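PDB 3M3M: glutathione S-transferase from Pseudomonas fluorescens, which probably catalyses the conjugation of glutathione to electrophilic substrates and binds glutathione together with a sodium ion. Local coordinates for residues Cys15-Leu20 against Phe98-Ser103; Leu47-Asn52 against Val57-Asp62; Thr64-Ser69 against Leu73-Asp78. One frame throughout, in Å; residues are numbered along the deposited sequence.

Contact 1: residues Cys15-Leu20 against Phe98-Ser103; sequences CYKIKL and FFEQYS. With GSH (glutathione), chain B.
The carboxylate of Glu100 is the flat group that matters here, and the ammonium of Lys17 approaches its two oxygens from outside its plane. The nearer approach is to Glu100 OE2, 2.8 Å from Lys17 NZ, reached on the syn side with the nitrogen 33° out of the carboxylate plane. Lys17 NZ also lies 3.0 Å from Glu100 OE1, a weaker hydrogen bond, so the salt bridge is unevenly forked. Beside it ends the side chain of Gln101, a residue of the glutathione pocket.

The backbones stay well apart: the closest alpha carbons, those of Lys17 and Glu100, are 12.2 Å from each other. The two side chains bridge that gap from opposite directions. Lys17 sets CG anti to its carbonyl carbon (chi1 -66°) and then runs fully extended, carrying NZ far from its own helix. Glu100 leaves its helix with CG opposite the backbone N, and a bend at chi2 (-99°) brings the carboxylate across to the lysine. Only 83 Å² of surface is covered, as befits a contact made by side-chain ends rather than by helix packing.

Both charged residues are nevertheless buried, and other polar atoms share in holding them. Lys17 NZ also bonds to Ser69 OG and Asn70 OD1, while Asn70 ND2 donates to Glu100 OE1; Ala166 touches the Lys17 side chain and Leu164 that of Glu100, both from helix 159-168. Ser69 OG in turn holds a carboxylate oxygen of glutathione. Chemically, then, the pair forms an ionic bridge between the helices 13-24 and 87-117 of the two domains, in the second shell of the glutathione site, where the lysine probably steadies Ser69 and may add some positive potential near the ligand's carboxylate, tempered by its pairing with Glu100.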
loop_
_atom_site.group_PDB
_atom_site.type_symbol
_atom_site.label_atom_id
_atom_site.label_comp_id
_atom_site.label_asym_id
_atom_site.label_seq_id
_atom_site.Cartn_x
_atom_site.Cartn_y
_atom_site.Cartn_z
ATOM N N CYS A 15 1.699 -4.880 -2.777
ATOM C CA CYS A 15 3.074 -5.348 -2.988
ATOM C C CYS A 15 4.062 -4.184 -3.197
ATOM O O CYS A 15 5.239 -4.274 -2.753
ATOM C CB CYS A 15 3.088 -6.252 -4.252
ATOM S SG CYS A 15 2.124 -7.779 -3.997
ATOM N N TYR A 16 3.618 -3.106 -3.881
ATOM C CA TYR A 16 4.439 -1.918 -3.996
ATOM C C TYR A 16 4.890 -1.362 -2.630
ATOM O O TYR A 16 6.047 -0.922 -2.440
ATOM C CB TYR A 16 3.670 -0.835 -4.769
ATOM C CG TYR A 16 4.446 0.478 -4.873
ATOM C CD1 TYR A 16 5.875 0.508 -5.105
ATOM C CD2 TYR A 16 3.737 1.686 -4.695
ATOM C CE1 TYR A 16 6.555 1.775 -5.180
ATOM C CE2 TYR A 16 4.405 2.953 -4.767
ATOM C CZ TYR A 16 5.814 2.950 -5.047
ATOM O OH TYR A 16 6.473 4.179 -5.065
ATOM N N LYS A 17 4.004 -1.408 -1.602
ATOM C CA LYS A 17 4.429 -1.016 -0.280
ATOM C C LYS A 17 5.709 -1.702 0.151
ATOM O O LYS A 17 6.575 -1.023 0.746
ATOM C CB LYS A 17 3.382 -1.478 0.795
ATOM C CG LYS A 17 2.034 -0.781 0.675
ATOM C CD LYS A 17 0.994 -1.548 1.491
ATOM C CE LYS A 17 -0.379 -0.930 1.271
ATOM N NZ LYS A 17 -1.458 -1.655 2.073
ATOM N N ILE A 18 5.862 -2.997 -0.170
ATOM C CA ILE A 18 7.020 -3.775 0.283
ATOM C C ILE A 18 8.254 -3.471 -0.616
ATOM O O ILE A 18 9.383 -3.300 -0.094
ATOM C CB ILE A 18 6.680 -5.251 0.279
ATOM C CG1 ILE A 18 5.336 -5.513 1.067
ATOM C CG2 ILE A 18 7.818 -6.029 0.940
ATOM C CD1 ILE A 18 5.224 -4.763 2.430
ATOM N N LYS A 19 8.033 -3.344 -1.909
ATOM C CA LYS A 19 9.163 -2.900 -2.819
ATOM C C LYS A 19 9.697 -1.561 -2.284
ATOM O O LYS A 19 10.921 -1.349 -2.151
ATOM C CB LYS A 19 8.627 -2.719 -4.258
ATOM C CG LYS A 19 9.782 -2.220 -5.199
ATOM C CD LYS A 19 9.215 -1.754 -6.551
ATOM C CE LYS A 19 10.403 -1.149 -7.409
ATOM N NZ LYS A 19 9.873 -0.774 -8.794
ATOM N N LEU A 20 8.774 -0.614 -2.061
ATOM C CA LEU A 20 9.232 0.715 -1.575
ATOM C C LEU A 20 9.982 0.638 -0.240
ATOM O O LEU A 20 11.094 1.187 -0.087
ATOM C CB LEU A 20 7.974 1.623 -1.394
ATOM C CG LEU A 20 8.268 3.086 -0.953
ATOM C CD1 LEU A 20 9.476 3.807 -1.829
ATOM C CD2 LEU A 20 6.919 3.883 -1.117
ATOM N N PHE A 98 -4.653 0.674 9.846
ATOM C CA PHE A 98 -5.925 -0.046 9.885
ATOM C C PHE A 98 -6.935 0.745 9.078
ATOM O O PHE A 98 -7.775 0.153 8.398
ATOM C CB PHE A 98 -6.309 -0.235 11.367
ATOM C CG PHE A 98 -5.465 -1.272 12.032
ATOM C CD1 PHE A 98 -5.572 -2.587 11.593
ATOM C CD2 PHE A 98 -4.589 -0.958 13.087
ATOM C CE1 PHE A 98 -4.784 -3.601 12.185
ATOM C CE2 PHE A 98 -3.805 -1.909 13.684
ATOM C CZ PHE A 98 -3.896 -3.258 13.220
ATOM N N PHE A 99 -6.924 2.090 9.210
ATOM C CA PHE A 99 -7.805 2.912 8.384
ATOM C C PHE A 99 -7.578 2.628 6.905
ATOM O O PHE A 99 -8.518 2.509 6.117
ATOM C CB PHE A 99 -7.483 4.415 8.658
ATOM C CG PHE A 99 -7.958 5.402 7.568
ATOM C CD1 PHE A 99 -9.229 5.997 7.597
ATOM C CD2 PHE A 99 -7.023 5.779 6.513
ATOM C CE1 PHE A 99 -9.631 6.933 6.543
ATOM C CE2 PHE A 99 -7.407 6.735 5.556
ATOM C CZ PHE A 99 -8.654 7.291 5.559
ATOM N N GLU A 100 -6.305 2.439 6.538
ATOM C CA GLU A 100 -6.045 2.154 5.088
ATOM C C GLU A 100 -6.660 0.797 4.618
ATOM O O GLU A 100 -7.324 0.739 3.502
ATOM C CB GLU A 100 -4.529 2.123 4.809
ATOM C CG GLU A 100 -4.208 1.821 3.327
ATOM C CD GLU A 100 -3.833 0.340 3.058
ATOM O OE1 GLU A 100 -3.443 -0.377 3.987
ATOM O OE2 GLU A 100 -3.800 -0.056 1.891
ATOM N N GLN A 101 -6.586 -0.228 5.483
ATOM C CA GLN A 101 -7.111 -1.538 5.130
ATOM C C GLN A 101 -8.697 -1.547 5.179
ATOM O O GLN A 101 -9.309 -2.287 4.392
ATOM C CB GLN A 101 -6.526 -2.595 6.108
ATOM C CG GLN A 101 -5.052 -2.892 5.777
ATOM C CD GLN A 101 -4.907 -3.658 4.439
ATOM O OE1 GLN A 101 -4.200 -3.184 3.451
ATOM N NE2 GLN A 101 -5.523 -4.808 4.359
ATOM N N TYR A 102 -9.315 -0.689 6.024
ATOM C CA TYR A 102 -10.773 -0.818 6.265
ATOM C C TYR A 102 -11.562 0.215 5.422
ATOM O O TYR A 102 -12.605 -0.085 4.814
ATOM C CB TYR A 102 -11.082 -0.624 7.774
ATOM C CG TYR A 102 -12.510 -1.056 8.027
ATOM C CD1 TYR A 102 -12.775 -2.403 8.241
ATOM C CD2 TYR A 102 -13.576 -0.136 7.965
ATOM C CE1 TYR A 102 -14.086 -2.896 8.407
ATOM C CE2 TYR A 102 -14.905 -0.623 8.158
ATOM C CZ TYR A 102 -15.111 -2.002 8.393
ATOM O OH TYR A 102 -16.421 -2.495 8.523
ATOM N N SER A 103 -11.019 1.425 5.337
ATOM C CA SER A 103 -11.740 2.586 4.813
ATOM C C SER A 103 -11.256 3.094 3.470
ATOM O O SER A 103 -11.885 3.966 2.922
ATOM C CB SER A 103 -11.647 3.745 5.857
ATOM O OG SER A 103 -12.461 3.373 7.016
HETATM N N1 GSH B . -4.946 -7.277 3.473
HETATM C CA1 GSH B . -3.953 -7.810 2.458
HETATM C C1 GSH B . -2.634 -7.031 2.481
HETATM O O11 GSH B . -1.574 -7.677 2.236
HETATM O O12 GSH B . -2.677 -5.787 2.683
HETATM C CB1 GSH B . -4.669 -7.679 1.075
HETATM C CG1 GSH B . -3.703 -8.188 0.052
HETATM C CD1 GSH B . -4.418 -8.438 -1.293
HETATM O OE1 GSH B . -5.773 -8.165 -1.444
HETATM N N2 GSH B . -3.731 -8.933 -2.365
HETATM C CA2 GSH B . -4.415 -9.151 -3.639
HETATM C C2 GSH B . -4.448 -10.601 -3.853
HETATM O O2 GSH B . -3.375 -11.302 -3.504
HETATM C CB2 GSH B . -3.558 -8.448 -4.724
HETATM S SG2 GSH B . -3.512 -6.585 -4.438
HETATM N N3 GSH B . -5.526 -11.180 -4.359
HETATM C CA3 GSH B . -5.461 -12.626 -4.630
HETATM C C3 GSH B . -6.747 -13.356 -4.286
HETATM O O31 GSH B . -6.997 -14.489 -4.800
HETATM O O32 GSH B . -7.526 -12.848 -3.462
#

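Contact 2: residues Leu47-Asn52 against Val57-Asp62; sequences LAKNPN and VLELED
Val57 against Asn50 and the base of Lys49 is the tighter part of this contact; the end of Lys49 with Glu59 is the looser. In the tighter part, CB of Asn50 sits 3.7 Å from the CG2 branch of Val57, an apolar touch between two buried residues. The valine splits its two methyls between neighbouring loop residues: its other branch, CG1, lies opposite the backbone N (chi1 180°) and faces Lys49, whose CB is 4.2 Å away. The backbones come near as well, with 6.9 Å between the alpha carbons of Asn50 and Val57.

The amide of Asn50 is bonded within the loop. Its OD1 accepts from Asn52 N at 2.8 Å, closing an Asx turn, although the donor stands 53° out of the carbonyl plane and so does not follow a lone pair. Asn50 ND2 gives a hydrogen bond to the carbonyl oxygen of Lys54. The two bonds fix the rotation of the amide and leave CB to do the packing.

Toward solvent the contact thins to a single polar link between partly exposed residues. Lys49 runs straight out to CE, then turns at its last torsion to bring NZ within 3.1 Å of Glu59 OE1, on the syn side of the carboxylate and 28° out of its plane. Glu59 OE1 has its stronger partner in Tyr7 OH, so the lysine is a second partner of that oxygen.

Within the fold, segment 47-52 leaves the end of helix 44-47 and lies against one face of the sheet, where strand 57-60 runs between strands 4-8 and 65-67. Tyr7 and Cys65, from those two neighbours, touch Lys49 and Val57, while Leu58 turns to the other face and packs on helix 69-77.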
loop_
_atom_site.group_PDB
_atom_site.type_symbol
_atom_site.label_atom_id
_atom_site.label_comp_id
_atom_site.label_asym_id
_atom_site.label_seq_id
_atom_site.Cartn_x
_atom_site.Cartn_y
_atom_site.Cartn_z
ATOM N N LEU A 47 -0.516 -21.583 -0.738
ATOM C CA LEU A 47 -1.343 -21.555 0.492
ATOM C C LEU A 47 -0.535 -21.947 1.721
ATOM O O LEU A 47 -0.845 -21.543 2.874
ATOM C CB LEU A 47 -2.578 -22.383 0.292
ATOM C CG LEU A 47 -3.520 -21.838 -0.752
ATOM C CD1 LEU A 47 -4.596 -22.875 -1.181
ATOM C CD2 LEU A 47 -4.201 -20.521 -0.264
ATOM N N ALA A 48 0.514 -22.779 1.538
ATOM C CA ALA A 48 1.424 -23.045 2.663
ATOM C C ALA A 48 2.142 -21.754 3.138
ATOM O O ALA A 48 2.594 -21.709 4.284
ATOM C CB ALA A 48 2.516 -24.120 2.255
ATOM N N LYS A 49 2.328 -20.770 2.234
ATOM C CA LYS A 49 3.046 -19.568 2.586
ATOM C C LYS A 49 2.056 -18.517 3.161
ATOM O O LYS A 49 2.334 -17.925 4.253
ATOM C CB LYS A 49 3.766 -18.936 1.423
ATOM C CG LYS A 49 4.784 -19.962 0.832
ATOM C CD LYS A 49 5.566 -19.442 -0.380
ATOM C CE LYS A 49 6.510 -20.671 -0.895
ATOM N NZ LYS A 49 7.521 -21.016 0.148
ATOM N N ASN A 50 0.915 -18.420 2.499
ATOM C CA ASN A 50 -0.157 -17.579 3.070
ATOM C C ASN A 50 -1.473 -18.299 2.856
ATOM O O ASN A 50 -2.010 -18.332 1.782
ATOM C CB ASN A 50 -0.214 -16.136 2.399
ATOM C CG ASN A 50 -1.345 -15.309 2.970
ATOM O OD1 ASN A 50 -2.041 -15.792 3.867
ATOM N ND2 ASN A 50 -1.584 -14.079 2.400
ATOM N N PRO A 51 -2.053 -18.852 3.929
ATOM C CA PRO A 51 -3.317 -19.590 3.856
ATOM C C PRO A 51 -4.456 -18.701 3.452
ATOM O O PRO A 51 -5.493 -19.186 2.975
ATOM C CB PRO A 51 -3.500 -20.201 5.277
ATOM C CG PRO A 51 -2.646 -19.314 6.108
ATOM C CD PRO A 51 -1.476 -18.806 5.269
ATOM N N ASN A 52 -4.275 -17.380 3.572
ATOM C CA ASN A 52 -5.321 -16.466 3.151
ATOM C C ASN A 52 -5.257 -16.252 1.625
ATOM O O ASN A 52 -6.186 -15.668 1.071
ATOM C CB ASN A 52 -5.167 -15.103 3.900
ATOM C CG ASN A 52 -6.400 -14.239 3.799
ATOM O OD1 ASN A 52 -7.501 -14.725 3.976
ATOM N ND2 ASN A 52 -6.218 -12.892 3.608
ATOM N N VAL A 57 3.675 -11.763 0.231
ATOM C CA VAL A 57 4.256 -12.597 1.279
ATOM C C VAL A 57 5.743 -12.278 1.345
ATOM O O VAL A 57 6.392 -12.099 0.303
ATOM C CB VAL A 57 4.097 -14.062 0.906
ATOM C CG1 VAL A 57 4.757 -14.940 2.097
ATOM C CG2 VAL A 57 2.593 -14.414 0.815
ATOM N N LEU A 58 6.295 -12.190 2.557
ATOM C CA LEU A 58 7.745 -11.972 2.758
ATOM C C LEU A 58 8.240 -13.268 3.370
ATOM O O LEU A 58 7.756 -13.726 4.418
ATOM C CB LEU A 58 8.022 -10.819 3.714
ATOM C CG LEU A 58 9.511 -10.626 4.054
ATOM C CD1 LEU A 58 10.196 -10.153 2.820
ATOM C CD2 LEU A 58 9.762 -9.579 5.133
ATOM N N GLU A 59 9.200 -13.888 2.679
ATOM C CA GLU A 59 9.766 -15.134 3.195
ATOM C C GLU A 59 11.195 -14.866 3.666
ATOM O O GLU A 59 11.997 -14.256 2.952
ATOM C CB GLU A 59 9.779 -16.188 2.076
ATOM C CG GLU A 59 10.514 -17.498 2.525
ATOM C CD GLU A 59 10.528 -18.476 1.341
ATOM O OE1 GLU A 59 9.480 -18.777 0.836
ATOM O OE2 GLU A 59 11.597 -18.955 0.931
ATOM N N LEU A 60 11.480 -15.254 4.905
ATOM C CA LEU A 60 12.793 -15.039 5.545
ATOM C C LEU A 60 13.707 -16.229 5.268
ATOM O O LEU A 60 13.284 -17.275 4.777
ATOM C CB LEU A 60 12.623 -14.875 7.083
ATOM C CG LEU A 60 11.461 -13.889 7.479
ATOM C CD1 LEU A 60 11.305 -13.857 9.018
ATOM C CD2 LEU A 60 11.653 -12.437 6.908
ATOM N N GLU A 61 14.974 -16.058 5.643
ATOM C CA GLU A 61 15.993 -17.065 5.319
ATOM C C GLU A 61 15.708 -18.443 5.884
ATOM O O GLU A 61 16.006 -19.442 5.233
ATOM C CB GLU A 61 17.340 -16.507 5.800
ATOM C CG GLU A 61 18.565 -17.068 5.116
ATOM C CD GLU A 61 19.859 -16.270 5.500
ATOM O OE1 GLU A 61 19.776 -15.034 5.761
ATOM O OE2 GLU A 61 20.953 -16.887 5.548
ATOM N N ASP A 62 15.026 -18.549 7.020
ATOM C CA ASP A 62 14.699 -19.854 7.612
ATOM C C ASP A 62 13.392 -20.453 7.102
ATOM O O ASP A 62 12.927 -21.507 7.552
ATOM C CB ASP A 62 14.770 -19.775 9.137
ATOM C CG ASP A 62 13.658 -18.870 9.756
ATOM O OD1 ASP A 62 12.766 -18.372 9.000
ATOM O OD2 ASP A 62 13.677 -18.681 10.994
#

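Contact 3: residues Thr64-Ser69 against Leu73-Asp78; sequences TCLWES and LNFLAD. With NA (sodium ion), chain C; GSH (glutathione), chain B.
Ser69 O accepts from Leu73 N at 3.0 Å, with an angle of 158° at the hydrogen, the i to i+4 bond of the first turn of helix 69-77; Glu68, at the N-cap, links strand to helix through a positive phi.

Further from the ligand, Leu66 and Phe75 bring their side chains together at about a right angle. The CD1 methyl of Leu66 stands 3.8 Å above the centroid of the Phe75 ring, 11° off the normal, which is a CH-pi contact over one face. With CG anti to the backbone N (chi1 177°), the Phe75 ring reaches the strand; its second torsion sets the face.

At the other end the helix start grips glutathione. Ser69 N donates to GSH O11 at 2.8 Å, and Ser69 OG to GSH O12 at 2.7 Å, so both carboxylate oxygens are held. Glu68 OE1 accepts from the ligand amine N1 at 2.7 Å and also binds the sodium ion at 2.9 Å. GSH O12 binds the ion too (2.8 Å), and Asn70 belongs to that metal site.

The Glu68-Ser69 pair at the start of helix 69-77 is the gamma-glutamyl-binding element of the thioredoxin-like domain of glutathione transferases.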
loop_
_atom_site.group_PDB
_atom_site.type_symbol
_atom_site.label_atom_id
_atom_site.label_comp_id
_atom_site.label_asym_id
_atom_site.label_seq_id
_atom_site.Cartn_x
_atom_site.Cartn_y
_atom_site.Cartn_z
ATOM N N THR A 64 10.399 -18.969 7.225
ATOM C CA THR A 64 9.253 -18.342 7.885
ATOM C C THR A 64 8.639 -17.362 6.855
ATOM O O THR A 64 9.372 -16.642 6.200
ATOM C CB THR A 64 9.707 -17.535 9.083
ATOM O OG1 THR A 64 10.320 -18.423 10.036
ATOM C CG2 THR A 64 8.452 -16.860 9.773
ATOM N N CYS A 65 7.304 -17.373 6.726
ATOM C CA CYS A 65 6.589 -16.500 5.781
ATOM C C CYS A 65 5.672 -15.575 6.562
ATOM O O CYS A 65 4.910 -16.073 7.392
ATOM C CB CYS A 65 5.708 -17.313 4.837
ATOM S SG CYS A 65 6.742 -18.129 3.584
ATOM N N LEU A 66 5.793 -14.256 6.320
ATOM C CA LEU A 66 4.954 -13.250 7.004
ATOM C C LEU A 66 4.053 -12.696 5.880
ATOM O O LEU A 66 4.505 -12.449 4.753
ATOM C CB LEU A 66 5.835 -12.102 7.548
ATOM C CG LEU A 66 6.958 -12.617 8.525
ATOM C CD1 LEU A 66 7.901 -11.470 8.771
ATOM C CD2 LEU A 66 6.294 -13.074 9.787
ATOM N N TRP A 67 2.783 -12.517 6.198
ATOM C CA TRP A 67 1.888 -11.954 5.228
ATOM C C TRP A 67 1.099 -10.789 5.901
ATOM O O TRP A 67 1.334 -10.514 7.095
ATOM C CB TRP A 67 0.970 -13.059 4.620
ATOM C CG TRP A 67 0.418 -14.079 5.593
ATOM C CD1 TRP A 67 0.993 -15.297 5.976
ATOM C CD2 TRP A 67 -0.897 -14.073 6.180
ATOM N NE1 TRP A 67 0.125 -15.987 6.823
ATOM C CE2 TRP A 67 -1.014 -15.252 6.964
ATOM C CE3 TRP A 67 -2.000 -13.194 6.092
ATOM C CZ2 TRP A 67 -2.180 -15.565 7.660
ATOM C CZ3 TRP A 67 -3.161 -13.482 6.836
ATOM C CH2 TRP A 67 -3.209 -14.633 7.640
ATOM N N GLU A 68 0.245 -10.149 5.100
ATOM C CA GLU A 68 -0.346 -8.839 5.298
ATOM C C GLU A 68 0.718 -7.750 5.061
ATOM O O GLU A 68 1.566 -7.603 5.789
ATOM C CB GLU A 68 -1.003 -8.708 6.655
ATOM C CG GLU A 68 -2.281 -9.525 6.778
ATOM C CD GLU A 68 -3.383 -9.090 5.849
ATOM O OE1 GLU A 68 -3.559 -7.918 5.673
ATOM O OE2 GLU A 68 -4.071 -9.965 5.432
ATOM N N SER A 69 0.531 -7.003 3.995
ATOM C CA SER A 69 1.471 -5.959 3.618
ATOM C C SER A 69 1.722 -5.019 4.764
ATOM O O SER A 69 2.874 -4.648 4.977
ATOM C CB SER A 69 0.928 -5.133 2.400
ATOM O OG SER A 69 -0.301 -4.471 2.688
ATOM N N LEU A 73 5.328 -4.261 6.620
ATOM C CA LEU A 73 5.913 -2.950 6.826
ATOM C C LEU A 73 6.373 -2.799 8.276
ATOM O O LEU A 73 7.474 -2.262 8.543
ATOM C CB LEU A 73 4.924 -1.825 6.487
ATOM C CG LEU A 73 4.535 -1.675 4.995
ATOM C CD1 LEU A 73 3.470 -0.562 4.855
ATOM C CD2 LEU A 73 5.863 -1.313 4.215
ATOM N N ASN A 74 5.518 -3.222 9.235
ATOM C CA ASN A 74 5.984 -3.107 10.654
ATOM C C ASN A 74 7.262 -3.919 10.938
ATOM O O ASN A 74 8.155 -3.412 11.714
ATOM C CB ASN A 74 4.851 -3.543 11.576
ATOM C CG ASN A 74 3.860 -2.348 11.889
ATOM O OD1 ASN A 74 4.082 -1.576 12.815
ATOM N ND2 ASN A 74 2.893 -2.133 11.040
ATOM N N PHE A 75 7.323 -5.158 10.431
ATOM C CA PHE A 75 8.513 -6.008 10.674
ATOM C C PHE A 75 9.765 -5.308 10.075
ATOM O O PHE A 75 10.816 -5.239 10.758
ATOM C CB PHE A 75 8.320 -7.294 9.958
ATOM C CG PHE A 75 9.438 -8.203 10.042
ATOM C CD1 PHE A 75 9.714 -8.845 11.265
ATOM C CD2 PHE A 75 10.313 -8.414 8.907
ATOM C CE1 PHE A 75 10.806 -9.788 11.359
ATOM C CE2 PHE A 75 11.397 -9.359 9.036
ATOM C CZ PHE A 75 11.656 -9.949 10.271
ATOM N N LEU A 76 9.653 -4.815 8.826
ATOM C CA LEU A 76 10.864 -4.213 8.169
ATOM C C LEU A 76 11.292 -2.923 8.820
ATOM O O LEU A 76 12.518 -2.596 8.917
ATOM C CB LEU A 76 10.603 -3.971 6.655
ATOM C CG LEU A 76 10.397 -5.265 5.892
ATOM C CD1 LEU A 76 9.937 -5.044 4.413
ATOM C CD2 LEU A 76 11.664 -6.167 5.946
ATOM N N ALA A 77 10.337 -2.152 9.290
ATOM C CA ALA A 77 10.588 -0.750 9.764
ATOM C C ALA A 77 10.997 -0.690 11.249
ATOM O O ALA A 77 11.361 0.379 11.778
ATOM C CB ALA A 77 9.339 0.150 9.573
ATOM N N ASP A 78 10.764 -1.792 11.970
ATOM C CA ASP A 78 10.816 -1.627 13.446
ATOM C C ASP A 78 12.295 -1.278 13.780
ATOM O O ASP A 78 13.241 -1.870 13.219
ATOM C CB ASP A 78 10.407 -2.905 14.122
ATOM C CG ASP A 78 10.691 -2.878 15.608
ATOM O OD1 ASP A 78 11.590 -3.696 16.021
ATOM O OD2 ASP A 78 10.139 -1.933 16.258
HETATM NA NA NA C . -2.159 -5.407 5.449
HETATM N N1 GSH B . -4.946 -7.277 3.473
HETATM C CA1 GSH B . -3.953 -7.810 2.458
HETATM C C1 GSH B . -2.634 -7.031 2.481
HETATM O O11 GSH B . -1.574 -7.677 2.236
HETATM O O12 GSH B . -2.677 -5.787 2.683
HETATM C CB1 GSH B . -4.669 -7.679 1.075
HETATM C CG1 GSH B . -3.703 -8.188 0.052
HETATM C CD1 GSH B . -4.418 -8.438 -1.293
HETATM O OE1 GSH B . -5.773 -8.165 -1.444
HETATM N N2 GSH B . -3.731 -8.933 -2.365
HETATM C CA2 GSH B . -4.415 -9.151 -3.639
HETATM C C2 GSH B . -4.448 -10.601 -3.853
HETATM O O2 GSH B . -3.375 -11.302 -3.504
HETATM C CB2 GSH B . -3.558 -8.448 -4.724
HETATM S SG2 GSH B . -3.512 -6.585 -4.438
HETATM N N3 GSH B . -5.526 -11.180 -4.359
HETATM C CA3 GSH B . -5.461 -12.626 -4.630
HETATM C C3 GSH B . -6.747 -13.356 -4.286
HETATM O O31 GSH B . -6.997 -14.489 -4.800
HETATM O O32 GSH B . -7.526 -12.848 -3.462
#

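Along the chain, contacts 2 and 3 follow one another between the two segments that contact 1 brings together. The centre of contact 3 is about 11 Å from that of contact 2 and about 12 Å from that of contact 1, whereas contacts 1 and 2 lie about 18 Å apart and do not touch. Contacts 2 and 3 share the four-stranded sheet, where strands 57-60 and 65-67 are antiparallel neighbours joined by Leu58 O and Leu66 N. Contact 1 instead spans the N-terminal and C-terminal domains. Contacts 1 and 3 both reach glutathione, whose gamma-glutamyl end lies between the start of helix 69-77 and Gln101 of helix 87-117.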